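Local coordinates for class B carbapenemase GOB-18 (Elizabethkingia meningoseptica, PDB 5K0W), which probably hydrolyses beta-lactam antibiotics, carbapenems among them, with the help of two zinc ions bound in its active site, at residues A[68-73]-A[99-104]; A[92-97]-A[114-119]; A[236-241]-A[260-265]. All coordinates share one frame; numbering follows the deposited sequence. Where two conformers were deposited one is given.

Interaction 1 of 3, residues A[68-73]-A[99-104]; sequences TGTAES and AHYDHT. With ZN (zinc ion), chain C; ZN (zinc ion), chain D.
Thr68 and Gly69, in the loop after strand 62-66, lie against the short helix 101-104, which carries Asp102 and His103 of the zinc-binding motif Gln98-x-His100-x-Asp102-His103 of the metallo-beta-lactamase fold. The polar links are few. Thr68 N donates to His103 O over 2.9 Å. Thr68 OG1 also approaches His103 O, in a weak bond that is not settled; its stronger partner is Ala106 N. Water 1 accepts from Gly69 N at 2.8 Å and donates to Asp102 O, and it takes a further, weak bond from His103 ND1, the ring nitrogen that does not bind metal. A single water thus ties the loop to a zinc ligand. The carbon contacts complete the fit. Gly69 CA brings a C-H to Asp102 O, 3.2 Å away. Thr70 CG2, anti to its carbonyl carbon, runs alongside the Tyr101 side chain and meets CE2 at 4.0 Å, while Thr70 OG1 bonds to Asn32. The CB atoms of Asp102 and His103 point away from the loop, so the loop backs the helix on the side remote from the metals. Asp102 OD2 and His103 NE2 bind one zinc ion together with His241; His100, the N-cap residue of the helix, binds the other through ND1, with Gln98 and His175. Water 2 bridges the metals, 2.1 Å from each zinc ion, and lies at the edge of the His103 ring, in its plane.

Interaction 2 of 3, residues A[92-97]-A[114-119]; sequences KILLLT and TAAKFY
Lys92, Leu94, Lys117 and Tyr119 supply the backbone bonds of a parallel strand pair, the two strands of a beta-alpha-beta unit whose connection includes helices 101-104 and 107-114. Lys117 N donates to Lys92 O at 3.1 Å, and Lys117 O accepts from Leu94 N at 2.8 Å. Leu94 O then takes the N-H of Tyr119 at 3.2 Å. Leu94 and Lys117 therefore each spend both backbone groups on the neighbouring strand, the alternation expected of a parallel ladder. The first bond is nearly straight, 172° at the hydrogen. Ile93 and Leu95 turn their backbone bonds the other way, to Leu65 and Asn67, while Phe118 N is met by the carboxylate of Asp151. Where the strands part, water 4 takes over: it accepts from Leu96 N and donates to Tyr119 O, at 2.7 Å.

Side chains pack on both faces of the sheet. On one, Ile93 CG2, anti to its backbone N, reaches Tyr119 CD2 at 3.7 Å; Ile160 of the second sheet touches both residues, and the Tyr119 ring has a cation-pi contact with Lys152. On the other, Leu94 CD1 meets Ala116 CB. Phe118 CG is anti to the backbone N (chi1 174°), which lays the ring edge-on along the neighbouring strand: CD1 lies 3.3 Å from Leu94 O and CZ 3.7 Å from Leu96 CD1. Leu107 of helix 107-114 covers Leu94, Leu96 and Phe118. The backbone groups named here find partners in a strand, a carboxylate or a water, which probably lowers the polar cost of burying Leu94, Leu96 and Phe118 beneath helix 107-114.

Interaction 3 of 3, residues A[236-241]-A[260-265]; sequences IWVASH and QLFMDK. With ZN (zinc ion), chain C.
Ile236 and Trp237 begin strand 236-239, an edge strand of the second sheet in the alpha-beta/beta-alpha sandwich of the metallo-beta-lactamases, and the loop 260-265 crosses beside them just ahead of helix 265-284. Trp237 N donates to Phe262 O at 3.0 Å. Ile236 can be followed outward. Its CB lies 3.7 Å from Phe262 O, which its CA-H also faces. At the fork, CG2, anti to the backbone N, packs on Phe262 CB at 3.8 Å; CG1, anti to the carbonyl carbon, meets Met263 CG at 3.7 Å. The tip, CD1, ends 3.9 Å from Met263 CE, the methyl at the end of the extended methionine chain. Tyr193 of strand 192-198 touches both Ile236 and Met263. At the far end of segment 236-241, His241 NE2 binds a zinc ion. Asp264, the centre of an inverse gamma turn, faces Trp237; its carboxylate is also held by a salt bridge to Lys250. Trp237 NE1 donates to Asp264 O over 3.2 Å, the oxygen lying 24° out of the indole plane, and more weakly to OD1. Water 5 closes the group, donating to Trp237 O and to Asp264 OD1.

In the fold
The dizinc site lies between interactions 1 and 3, whose centres are about 21 Å apart on opposite sides of the chain's centre. They meet at one metal: His241, in the loop that follows strand 236-239, completes the zinc site of Asp102 and His103, with His103 NE2 3.3 Å from His241 NE2. Interaction 2, centred about 14 Å from interaction 1, touches the same helix: Leu96 CD2 lies 3.5 Å from His103 O. The loops that follow strands 91-95 and 236-239 also meet: Thr97 OG1 and Ser240 OG, 2.7 Å apart, probably share a hydrogen bond, with Ser240 next to His241 in sequence, linking interactions 2 and 3.

Interaction 1 of 3, residues A[68-73]-A[99-104]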
ATOM      1  N   THR A  68      -3.034   6.069   0.061  1.00 22.05           N
ATOM      2  CA  THR A  68      -3.265   7.509   0.140  1.00 22.12           C
ATOM      3  C   THR A  68      -2.473   8.373   1.136  1.00 30.17           C
ATOM      4  O   THR A  68      -2.895   9.520   1.345  1.00 32.24           O
ATOM      5  CB  THR A  68      -4.752   7.809   0.457  1.00 25.24           C
ATOM      6  OG1 THR A  68      -5.028   7.563   1.849  1.00 22.01           O
ATOM      7  CG2 THR A  68      -5.742   7.151  -0.496  1.00 18.45           C
ATOM      8  N   GLY A  69      -1.433   7.865   1.797  1.00 25.58           N
ATOM      9  CA  GLY A  69      -0.731   8.681   2.799  1.00 24.45           C
ATOM     10  C   GLY A  69      -1.616   9.106   3.973  1.00 26.29           C
ATOM     11  O   GLY A  69      -2.758   8.653   4.067  1.00 23.81           O
ATOM     12  N   THR A  70      -1.126  10.021   4.861  1.00 24.31           N
ATOM     13  CA  THR A  70      -1.869  10.525   6.038  1.00 23.59           C
ATOM     14  C   THR A  70      -2.998  11.464   5.600  1.00 27.38           C
ATOM     15  O   THR A  70      -3.226  11.604   4.401  1.00 25.75           O
ATOM     16  CB  THR A  70      -0.922  11.220   7.026  1.00 30.07           C
ATOM     17  OG1 THR A  70      -0.299  12.328   6.375  1.00 31.39           O
ATOM     18  CG2 THR A  70       0.114  10.280   7.616  1.00 29.74           C
ATOM     19  N   ALA A  71      -3.713  12.106   6.556  1.00 25.44           N
ATOM     20  CA  ALA A  71      -4.802  13.057   6.250  1.00 25.18           C
ATOM     21  C   ALA A  71      -4.303  14.233   5.419  1.00 29.15           C
ATOM     22  O   ALA A  71      -4.932  14.587   4.425  1.00 29.92           O
ATOM     23  CB  ALA A  71      -5.441  13.567   7.528  1.00 25.70           C
ATOM     24  N   GLU A  72      -3.152  14.795   5.793  1.00 25.94           N
ATOM     25  CA  GLU A  72      -2.530  15.930   5.109  1.00 26.61           C
ATOM     26  C   GLU A  72      -1.890  15.604   3.728  1.00 30.65           C
ATOM     27  O   GLU A  72      -1.396  16.507   3.055  1.00 29.49           O
ATOM     28  CB  GLU A  72      -1.597  16.724   6.058  1.00 28.04           C
ATOM     29  CG  GLU A  72      -0.464  15.926   6.675  1.00 42.94           C
ATOM     30  CD  GLU A  72      -0.779  15.258   8.000  1.00 71.77           C
ATOM     31  OE1 GLU A  72      -0.084  15.584   8.990  1.00 70.17           O
ATOM     32  OE2 GLU A  72      -1.683  14.389   8.047  1.00 61.27           O
ATOM     33  N   SER A  73      -1.927  14.321   3.314  1.00 29.41           N
ATOM     34  CA  SER A  73      -1.396  13.884   2.022  0.57 29.96           C
ATOM     35  C   SER A  73      -2.441  14.096   0.912  1.00 35.56           C
ATOM     36  O   SER A  73      -2.100  14.027  -0.277  1.00 37.54           O
ATOM     37  CB  SER A  73      -0.993  12.416   2.076  0.57 32.76           C
ATOM     38  OG  SER A  73      -2.145  11.615   1.889  0.57 39.05           O
ATOM     39  N   ALA A  99      -4.145  -1.535   6.218  1.00 22.71           N
ATOM     40  CA  ALA A  99      -5.106  -0.643   6.895  1.00 22.02           C
ATOM     41  C   ALA A  99      -4.532   0.130   8.080  1.00 25.38           C
ATOM     42  O   ALA A  99      -5.001  -0.003   9.219  1.00 24.99           O
ATOM     43  CB  ALA A  99      -6.373  -1.397   7.290  1.00 22.48           C
ATOM     44  N   HIS A 100      -3.507   0.957   7.790  1.00 20.71           N
ATOM     45  CA  HIS A 100      -2.868   1.865   8.746  1.00 18.85           C
ATOM     46  C   HIS A 100      -3.054   3.288   8.245  1.00 23.54           C
ATOM     47  O   HIS A 100      -3.019   3.501   7.027  1.00 23.42           O
ATOM     48  CB  HIS A 100      -1.388   1.530   8.909  1.00 18.63           C
ATOM     49  CG  HIS A 100      -1.113   0.348   9.781  1.00 21.56           C
ATOM     50  ND1 HIS A 100       0.075  -0.334   9.701  1.00 23.07           N
ATOM     51  CD2 HIS A 100      -1.883  -0.232  10.727  1.00 22.97           C
ATOM     52  CE1 HIS A 100      -0.007  -1.302  10.594  1.00 22.07           C
ATOM     53  NE2 HIS A 100      -1.157  -1.266  11.249  1.00 22.44           N
ATOM     54  N   TYR A 101      -3.277   4.258   9.171  1.00 21.06           N
ATOM     55  CA  TYR A 101      -3.505   5.694   8.885  1.00 20.86           C
ATOM     56  C   TYR A 101      -2.544   6.317   7.853  1.00 23.80           C
ATOM     57  O   TYR A 101      -2.942   7.228   7.128  1.00 22.68           O
ATOM     58  CB  TYR A 101      -3.560   6.538  10.178  1.00 21.72           C
ATOM     59  CG  TYR A 101      -2.210   6.855  10.771  1.00 23.32           C
ATOM     60  CD1 TYR A 101      -1.527   5.919  11.534  1.00 24.35           C
ATOM     61  CD2 TYR A 101      -1.610   8.095  10.571  1.00 25.73           C
ATOM     62  CE1 TYR A 101      -0.268   6.197  12.066  1.00 24.40           C
ATOM     63  CE2 TYR A 101      -0.351   8.389  11.108  1.00 26.94           C
ATOM     64  CZ  TYR A 101       0.317   7.431  11.851  1.00 32.43           C
ATOM     65  OH  TYR A 101       1.548   7.705  12.392  1.00 33.74           O
ATOM     66  N   ASP A 102      -1.287   5.832   7.801  1.00 20.54           N
ATOM     67  CA  ASP A 102      -0.275   6.336   6.872  1.00 20.29           C
ATOM     68  C   ASP A 102      -0.486   5.852   5.415  1.00 24.28           C
ATOM     69  O   ASP A 102       0.295   6.210   4.541  1.00 25.28           O
ATOM     70  CB  ASP A 102       1.155   6.076   7.392  1.00 21.42           C
ATOM     71  CG  ASP A 102       1.513   4.621   7.609  1.00 29.43           C
ATOM     72  OD1 ASP A 102       0.704   3.892   8.240  1.00 27.47           O
ATOM     73  OD2 ASP A 102       2.636   4.222   7.208  1.00 37.53           O
ATOM     74  N   HIS A 103      -1.549   5.071   5.147  1.00 18.61           N
ATOM     75  CA  HIS A 103      -1.925   4.626   3.796  1.00 17.17           C
ATOM     76  C   HIS A 103      -3.440   4.796   3.578  1.00 19.98           C
ATOM     77  O   HIS A 103      -3.905   4.701   2.441  1.00 19.35           O
ATOM     78  CB  HIS A 103      -1.502   3.164   3.531  1.00 17.48           C
ATOM     79  CG  HIS A 103      -0.082   2.862   3.909  1.00 20.60           C
ATOM     80  ND1 HIS A 103       0.969   3.100   3.039  1.00 21.98           N
ATOM     81  CD2 HIS A 103       0.416   2.401   5.075  1.00 21.95           C
ATOM     82  CE1 HIS A 103       2.059   2.751   3.694  1.00 21.13           C
ATOM     83  NE2 HIS A 103       1.776   2.325   4.921  1.00 21.53           N
ATOM     84  N   THR A 104      -4.202   5.059   4.672  1.00 15.79           N
ATOM     85  CA  THR A 104      -5.666   5.206   4.644  1.00 14.93           C
ATOM     86  C   THR A 104      -6.169   6.613   5.002  1.00 17.72           C
ATOM     87  O   THR A 104      -7.376   6.836   4.946  1.00 19.79           O
ATOM     88  CB  THR A 104      -6.317   4.237   5.665  1.00 18.26           C
ATOM     89  OG1 THR A 104      -5.916   4.622   6.978  1.00 13.97           O
ATOM     90  CG2 THR A 104      -5.960   2.785   5.438  1.00 16.12           C
TER
HETATM   91 ZN    ZN C 301       3.185   2.318   6.478  1.00 25.24          ZN
HETATM   92 ZN    ZN D 302       1.823  -0.107   8.629  1.00 25.92          ZN
HETATM   93  O   HOH W   1       0.238   5.652   1.421  1.00 17.11           O
HETATM   94  O   HOH W   2       3.512   0.767   7.798  1.00 29.18           O
HETATM   95  O   HOH W   3       2.885   0.411  10.496  1.00 23.51           O

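Interaction 2 of 3, residues A[92-97]-A[114-119]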
ATOM      1  N   LYS A  92     -11.722   5.711 -10.527  1.00 22.09           N
ATOM      2  CA  LYS A  92     -12.890   4.846 -10.490  1.00 21.24           C
ATOM      3  C   LYS A  92     -12.823   3.830  -9.357  1.00 22.63           C
ATOM      4  O   LYS A  92     -13.877   3.417  -8.870  1.00 20.73           O
ATOM      5  CB  LYS A  92     -13.086   4.154 -11.854  1.00 23.49           C
ATOM      6  CG  LYS A  92     -14.210   4.772 -12.684  1.00 24.82           C
ATOM      7  CD  LYS A  92     -13.827   6.050 -13.386  1.00 25.99           C
ATOM      8  CE  LYS A  92     -14.906   6.521 -14.335  1.00 37.35           C
ATOM      9  NZ  LYS A  92     -14.464   7.687 -15.148  1.00 45.61           N
ATOM     10  N   ILE A  93     -11.583   3.423  -8.946  1.00 18.41           N
ATOM     11  CA  ILE A  93     -11.323   2.426  -7.896  1.00 17.90           C
ATOM     12  C   ILE A  93     -10.222   2.862  -6.913  1.00 19.50           C
ATOM     13  O   ILE A  93      -9.161   3.317  -7.316  1.00 17.60           O
ATOM     14  CB  ILE A  93     -11.026   1.013  -8.503  1.00 21.44           C
ATOM     15  CG1 ILE A  93     -12.171   0.520  -9.423  1.00 21.78           C
ATOM     16  CG2 ILE A  93     -10.740  -0.036  -7.403  1.00 23.20           C
ATOM     17  CD1 ILE A  93     -11.751  -0.425 -10.491  1.00 29.34           C
ATOM     18  N   LEU A  94     -10.471   2.656  -5.628  1.00 17.24           N
ATOM     19  CA  LEU A  94      -9.511   2.922  -4.559  1.00 17.84           C
ATOM     20  C   LEU A  94      -9.067   1.576  -3.955  1.00 24.96           C
ATOM     21  O   LEU A  94      -9.923   0.756  -3.620  1.00 24.89           O
ATOM     22  CB  LEU A  94     -10.135   3.834  -3.482  1.00 17.34           C
ATOM     23  CG  LEU A  94     -10.377   5.283  -3.911  1.00 21.98           C
ATOM     24  CD1 LEU A  94     -11.523   5.907  -3.149  1.00 20.96           C
ATOM     25  CD2 LEU A  94      -9.105   6.111  -3.771  1.00 26.65           C
ATOM     26  N   LEU A  95      -7.740   1.328  -3.877  1.00 23.36           N
ATOM     27  CA  LEU A  95      -7.162   0.089  -3.319  1.00 23.56           C
ATOM     28  C   LEU A  95      -6.155   0.356  -2.183  1.00 27.35           C
ATOM     29  O   LEU A  95      -5.645   1.471  -2.055  1.00 26.46           O
ATOM     30  CB  LEU A  95      -6.570  -0.831  -4.405  1.00 23.70           C
ATOM     31  CG  LEU A  95      -7.512  -1.253  -5.555  1.00 29.24           C
ATOM     32  CD1 LEU A  95      -6.739  -1.935  -6.675  1.00 29.30           C
ATOM     33  CD2 LEU A  95      -8.596  -2.194  -5.074  1.00 32.70           C
ATOM     34  N   LEU A  96      -5.890  -0.674  -1.352  1.00 23.77           N
ATOM     35  CA  LEU A  96      -5.041  -0.601  -0.163  1.00 22.91           C
ATOM     36  C   LEU A  96      -4.067  -1.746  -0.042  1.00 25.28           C
ATOM     37  O   LEU A  96      -4.448  -2.889  -0.282  1.00 26.42           O
ATOM     38  CB  LEU A  96      -5.948  -0.680   1.075  1.00 23.20           C
ATOM     39  CG  LEU A  96      -6.316   0.596   1.802  1.00 28.27           C
ATOM     40  CD1 LEU A  96      -7.082   0.258   3.055  1.00 27.95           C
ATOM     41  CD2 LEU A  96      -5.076   1.416   2.146  1.00 30.75           C
ATOM     42  N   THR A  97      -2.859  -1.477   0.463  1.00 18.88           N
ATOM     43  CA  THR A  97      -1.899  -2.555   0.713  1.00 17.69           C
ATOM     44  C   THR A  97      -1.883  -2.942   2.197  1.00 20.80           C
ATOM     45  O   THR A  97      -1.409  -4.028   2.531  1.00 20.55           O
ATOM     46  CB  THR A  97      -0.495  -2.235   0.166  1.00 22.79           C
ATOM     47  OG1 THR A  97      -0.013  -1.033   0.765  1.00 19.35           O
ATOM     48  CG2 THR A  97      -0.455  -2.151  -1.356  1.00 20.37           C
ATOM     49  N   THR A 114     -14.671  12.090  -5.122  1.00 36.15           N
ATOM     50  CA  THR A 114     -14.629  11.452  -6.445  1.00 35.99           C
ATOM     51  C   THR A 114     -15.754  10.452  -6.727  1.00 40.63           C
ATOM     52  O   THR A 114     -15.939  10.087  -7.887  1.00 41.41           O
ATOM     53  CB  THR A 114     -13.272  10.749  -6.679  1.00 38.49           C
ATOM     54  OG1 THR A 114     -13.166   9.592  -5.846  1.00 34.19           O
ATOM     55  CG2 THR A 114     -12.089  11.657  -6.457  1.00 36.96           C
ATOM     56  N   ALA A 115     -16.462   9.965  -5.684  1.00 36.27           N
ATOM     57  CA  ALA A 115     -17.490   8.917  -5.809  1.00 36.01           C
ATOM     58  C   ALA A 115     -16.917   7.647  -6.527  1.00 37.67           C
ATOM     59  O   ALA A 115     -17.537   7.052  -7.419  1.00 38.02           O
ATOM     60  CB  ALA A 115     -18.749   9.448  -6.497  1.00 37.02           C
ATOM     61  N   ALA A 116     -15.687   7.285  -6.129  1.00 30.98           N
ATOM     62  CA  ALA A 116     -14.968   6.117  -6.587  1.00 29.82           C
ATOM     63  C   ALA A 116     -15.425   4.983  -5.702  1.00 34.76           C
ATOM     64  O   ALA A 116     -15.922   5.232  -4.600  1.00 35.35           O
ATOM     65  CB  ALA A 116     -13.476   6.323  -6.400  1.00 30.17           C
ATOM     66  N   LYS A 117     -15.264   3.739  -6.172  1.00 30.22           N
ATOM     67  CA  LYS A 117     -15.610   2.568  -5.377  1.00 28.82           C
ATOM     68  C   LYS A 117     -14.358   2.130  -4.611  1.00 31.67           C
ATOM     69  O   LYS A 117     -13.236   2.279  -5.108  1.00 31.22           O
ATOM     70  CB  LYS A 117     -16.201   1.446  -6.247  1.00 29.76           C
ATOM     71  CG  LYS A 117     -17.456   1.850  -7.032  1.00 34.34           C
ATOM     72  CD  LYS A 117     -18.682   2.102  -6.146  1.00 45.21           C
ATOM     73  CE  LYS A 117     -19.873   2.657  -6.903  1.00 59.84           C
ATOM     74  NZ  LYS A 117     -19.728   4.111  -7.217  1.00 74.32           N
ATOM     75  N   PHE A 118     -14.547   1.688  -3.366  1.00 27.14           N
ATOM     76  CA  PHE A 118     -13.453   1.249  -2.516  1.00 25.76           C
ATOM     77  C   PHE A 118     -13.512  -0.259  -2.303  1.00 29.39           C
ATOM     78  O   PHE A 118     -14.497  -0.761  -1.770  1.00 29.87           O
ATOM     79  CB  PHE A 118     -13.419   2.034  -1.189  1.00 26.42           C
ATOM     80  CG  PHE A 118     -12.396   1.543  -0.189  1.00 27.44           C
ATOM     81  CD1 PHE A 118     -11.076   1.299  -0.575  1.00 29.64           C
ATOM     82  CD2 PHE A 118     -12.739   1.357   1.147  1.00 30.20           C
ATOM     83  CE1 PHE A 118     -10.132   0.837   0.345  1.00 30.89           C
ATOM     84  CE2 PHE A 118     -11.793   0.894   2.070  1.00 33.07           C
ATOM     85  CZ  PHE A 118     -10.494   0.645   1.663  1.00 31.00           C
ATOM     86  N   TYR A 119     -12.474  -0.977  -2.771  1.00 24.44           N
ATOM     87  CA  TYR A 119     -12.357  -2.433  -2.651  1.00 23.68           C
ATOM     88  C   TYR A 119     -11.200  -2.735  -1.701  1.00 26.85           C
ATOM     89  O   TYR A 119     -10.124  -2.165  -1.847  1.00 26.58           O
ATOM     90  CB  TYR A 119     -12.087  -3.082  -4.028  1.00 25.42           C
ATOM     91  CG  TYR A 119     -13.038  -2.744  -5.159  1.00 27.57           C
ATOM     92  CD1 TYR A 119     -14.315  -2.255  -4.905  1.00 29.86           C
ATOM     93  CD2 TYR A 119     -12.694  -3.002  -6.479  1.00 28.71           C
ATOM     94  CE1 TYR A 119     -15.209  -1.985  -5.939  1.00 31.09           C
ATOM     95  CE2 TYR A 119     -13.578  -2.735  -7.524  1.00 30.07           C
ATOM     96  CZ  TYR A 119     -14.837  -2.228  -7.249  1.00 37.48           C
ATOM     97  OH  TYR A 119     -15.716  -1.970  -8.275  1.00 36.61           O
TER
HETATM   98  O   HOH W   4      -7.478  -2.740  -1.751  1.00 24.34           O

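Interaction 3 of 3, residues A[236-241]-A[260-265]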
ATOM      1  N   ILE A 236       9.015  -5.827 -12.355  1.00 22.29           N
ATOM      2  CA  ILE A 236       9.195  -4.638 -11.529  1.00 22.97           C
ATOM      3  C   ILE A 236       8.561  -4.797 -10.162  1.00 26.67           C
ATOM      4  O   ILE A 236       7.471  -5.360 -10.059  1.00 26.30           O
ATOM      5  CB  ILE A 236       8.665  -3.401 -12.298  1.00 26.50           C
ATOM      6  CG1 ILE A 236       9.654  -3.008 -13.398  1.00 27.57           C
ATOM      7  CG2 ILE A 236       8.348  -2.204 -11.369  1.00 27.40           C
ATOM      8  CD1 ILE A 236       9.176  -1.992 -14.351  1.00 37.94           C
ATOM      9  N   TRP A 237       9.232  -4.270  -9.119  1.00 22.67           N
ATOM     10  CA  TRP A 237       8.706  -4.259  -7.757  1.00 21.54           C
ATOM     11  C   TRP A 237       8.846  -2.883  -7.099  1.00 25.86           C
ATOM     12  O   TRP A 237       9.824  -2.172  -7.325  1.00 26.64           O
ATOM     13  CB  TRP A 237       9.319  -5.374  -6.900  1.00 19.62           C
ATOM     14  CG  TRP A 237      10.609  -5.013  -6.234  1.00 19.97           C
ATOM     15  CD1 TRP A 237      11.854  -5.037  -6.786  1.00 23.03           C
ATOM     16  CD2 TRP A 237      10.777  -4.563  -4.883  1.00 19.38           C
ATOM     17  NE1 TRP A 237      12.790  -4.617  -5.864  1.00 22.39           N
ATOM     18  CE2 TRP A 237      12.153  -4.309  -4.692  1.00 23.55           C
ATOM     19  CE3 TRP A 237       9.892  -4.337  -3.815  1.00 20.02           C
ATOM     20  CZ2 TRP A 237      12.669  -3.866  -3.467  1.00 22.90           C
ATOM     21  CZ3 TRP A 237      10.399  -3.872  -2.616  1.00 20.76           C
ATOM     22  CH2 TRP A 237      11.772  -3.664  -2.440  1.00 21.58           C
ATOM     23  N   VAL A 238       7.843  -2.512  -6.306  1.00 21.27           N
ATOM     24  CA  VAL A 238       7.744  -1.283  -5.502  1.00 19.62           C
ATOM     25  C   VAL A 238       7.086  -1.690  -4.182  1.00 22.82           C
ATOM     26  O   VAL A 238       6.666  -2.846  -4.066  1.00 22.75           O
ATOM     27  CB  VAL A 238       6.996  -0.112  -6.209  1.00 22.72           C
ATOM     28  CG1 VAL A 238       7.804   0.447  -7.365  1.00 22.18           C
ATOM     29  CG2 VAL A 238       5.601  -0.510  -6.667  1.00 22.44           C
ATOM     30  N   ALA A 239       7.012  -0.781  -3.186  1.00 18.05           N
ATOM     31  CA  ALA A 239       6.437  -1.097  -1.878  1.00 17.25           C
ATOM     32  C   ALA A 239       5.603   0.073  -1.280  1.00 23.24           C
ATOM     33  O   ALA A 239       5.512   1.127  -1.919  1.00 23.08           O
ATOM     34  CB  ALA A 239       7.544  -1.539  -0.924  1.00 17.57           C
ATOM     35  N   SER A 240       4.968  -0.128  -0.075  1.00 18.70           N
ATOM     36  CA  SER A 240       4.149   0.856   0.659  1.00 17.58           C
ATOM     37  C   SER A 240       4.927   2.127   1.077  1.00 19.58           C
ATOM     38  O   SER A 240       4.349   3.212   1.190  1.00 19.59           O
ATOM     39  CB  SER A 240       3.540   0.213   1.901  1.00 22.34           C
ATOM     40  OG  SER A 240       2.586  -0.790   1.596  1.00 35.00           O
ATOM     41  N   HIS A 241       6.224   1.976   1.328  1.00 14.44           N
ATOM     42  CA  HIS A 241       7.139   3.047   1.719  1.00 13.48           C
ATOM     43  C   HIS A 241       8.302   3.158   0.724  1.00 19.41           C
ATOM     44  O   HIS A 241       8.861   2.138   0.301  1.00 19.35           O
ATOM     45  CB  HIS A 241       7.663   2.789   3.123  1.00 13.57           C
ATOM     46  CG  HIS A 241       6.638   3.032   4.185  1.00 16.96           C
ATOM     47  ND1 HIS A 241       6.619   4.211   4.925  1.00 18.76           N
ATOM     48  CD2 HIS A 241       5.609   2.252   4.584  1.00 18.83           C
ATOM     49  CE1 HIS A 241       5.592   4.102   5.751  1.00 18.56           C
ATOM     50  NE2 HIS A 241       4.945   2.948   5.573  1.00 18.87           N
ATOM     51  N   GLN A 260      13.973   0.354 -15.366  1.00 17.47           N
ATOM     52  CA  GLN A 260      15.088  -0.538 -14.952  1.00 16.96           C
ATOM     53  C   GLN A 260      15.610  -0.275 -13.557  1.00 19.94           C
ATOM     54  O   GLN A 260      16.324  -1.115 -13.013  1.00 19.92           O
ATOM     55  CB  GLN A 260      16.245  -0.517 -15.960  1.00 18.19           C
ATOM     56  CG  GLN A 260      15.921  -1.204 -17.282  1.00 31.31           C
ATOM     57  CD  GLN A 260      15.540  -0.233 -18.363  1.00 52.49           C
ATOM     58  OE1 GLN A 260      15.001   0.863 -18.116  1.00 47.65           O
ATOM     59  NE2 GLN A 260      15.803  -0.622 -19.600  1.00 44.79           N
ATOM     60  N   LEU A 261      15.255   0.886 -12.975  1.00 16.37           N
ATOM     61  CA  LEU A 261      15.609   1.234 -11.602  1.00 16.48           C
ATOM     62  C   LEU A 261      14.845   0.310 -10.652  1.00 23.63           C
ATOM     63  O   LEU A 261      15.356  -0.032  -9.590  1.00 22.92           O
ATOM     64  CB  LEU A 261      15.219   2.690 -11.281  1.00 15.59           C
ATOM     65  CG  LEU A 261      15.980   3.800 -11.984  1.00 18.24           C
ATOM     66  CD1 LEU A 261      15.224   5.098 -11.889  1.00 15.91           C
ATOM     67  CD2 LEU A 261      17.404   3.949 -11.420  1.00 21.02           C
ATOM     68  N   PHE A 262      13.629  -0.102 -11.057  1.00 21.61           N
ATOM     69  CA  PHE A 262      12.732  -0.926 -10.258  1.00 22.39           C
ATOM     70  C   PHE A 262      12.706  -2.404 -10.657  1.00 27.08           C
ATOM     71  O   PHE A 262      11.780  -3.142 -10.304  1.00 26.40           O
ATOM     72  CB  PHE A 262      11.337  -0.267 -10.186  1.00 24.56           C
ATOM     73  CG  PHE A 262      11.439   1.219  -9.942  1.00 26.24           C
ATOM     74  CD1 PHE A 262      11.871   1.712  -8.711  1.00 28.93           C
ATOM     75  CD2 PHE A 262      11.194   2.125 -10.968  1.00 28.60           C
ATOM     76  CE1 PHE A 262      12.027   3.086  -8.501  1.00 29.47           C
ATOM     77  CE2 PHE A 262      11.332   3.501 -10.754  1.00 31.34           C
ATOM     78  CZ  PHE A 262      11.741   3.970  -9.520  1.00 29.31           C
ATOM     79  N   MET A 263      13.779  -2.843 -11.329  1.00 24.71           N
ATOM     80  CA  MET A 263      13.966  -4.216 -11.798  1.00 23.99           C
ATOM     81  C   MET A 263      15.060  -4.911 -10.995  1.00 28.17           C
ATOM     82  O   MET A 263      15.658  -5.880 -11.466  1.00 29.43           O
ATOM     83  CB  MET A 263      14.309  -4.215 -13.286  1.00 26.28           C
ATOM     84  CG  MET A 263      13.177  -3.750 -14.138  1.00 30.36           C
ATOM     85  SD  MET A 263      13.564  -3.933 -15.878  1.00 35.59           S
ATOM     86  CE  MET A 263      11.986  -3.629 -16.554  1.00 32.59           C
ATOM     87  N   ASP A 264      15.314  -4.426  -9.772  1.00 22.58           N
ATOM     88  CA  ASP A 264      16.328  -4.991  -8.905  1.00 21.40           C
ATOM     89  C   ASP A 264      15.689  -6.099  -8.075  1.00 24.20           C
ATOM     90  O   ASP A 264      15.466  -5.951  -6.862  1.00 23.62           O
ATOM     91  CB  ASP A 264      17.016  -3.894  -8.059  1.00 23.15           C
ATOM     92  CG  ASP A 264      16.100  -3.032  -7.191  1.00 29.32           C
ATOM     93  OD1 ASP A 264      14.922  -2.837  -7.576  1.00 26.20           O
ATOM     94  OD2 ASP A 264      16.577  -2.521  -6.143  1.00 35.75           O
ATOM     95  N   LYS A 265      15.347  -7.207  -8.766  1.00 20.09           N
ATOM     96  CA  LYS A 265      14.717  -8.397  -8.186  1.00 20.33           C
ATOM     97  C   LYS A 265      15.484  -8.946  -6.987  1.00 25.83           C
ATOM     98  O   LYS A 265      14.860  -9.262  -5.981  1.00 25.54           O
ATOM     99  CB  LYS A 265      14.520  -9.493  -9.242  1.00 23.17           C
ATOM    100  CG  LYS A 265      13.480  -9.181 -10.293  1.00 43.94           C
ATOM    101  CD  LYS A 265      12.882 -10.466 -10.848  1.00 52.19           C
ATOM    102  CE  LYS A 265      13.070 -10.573 -12.338  1.00 64.58           C
ATOM    103  NZ  LYS A 265      12.239 -11.663 -12.917  1.00 72.28           N
TER
HETATM  104 ZN    ZN C 301       3.185   2.318   6.478  1.00 25.24          ZN
HETATM  105  O   HOH W   5      12.455  -1.725  -7.019  1.00 24.49           O
HETATM  106  O   HOH W   2       3.512   0.767   7.798  1.00 29.18           O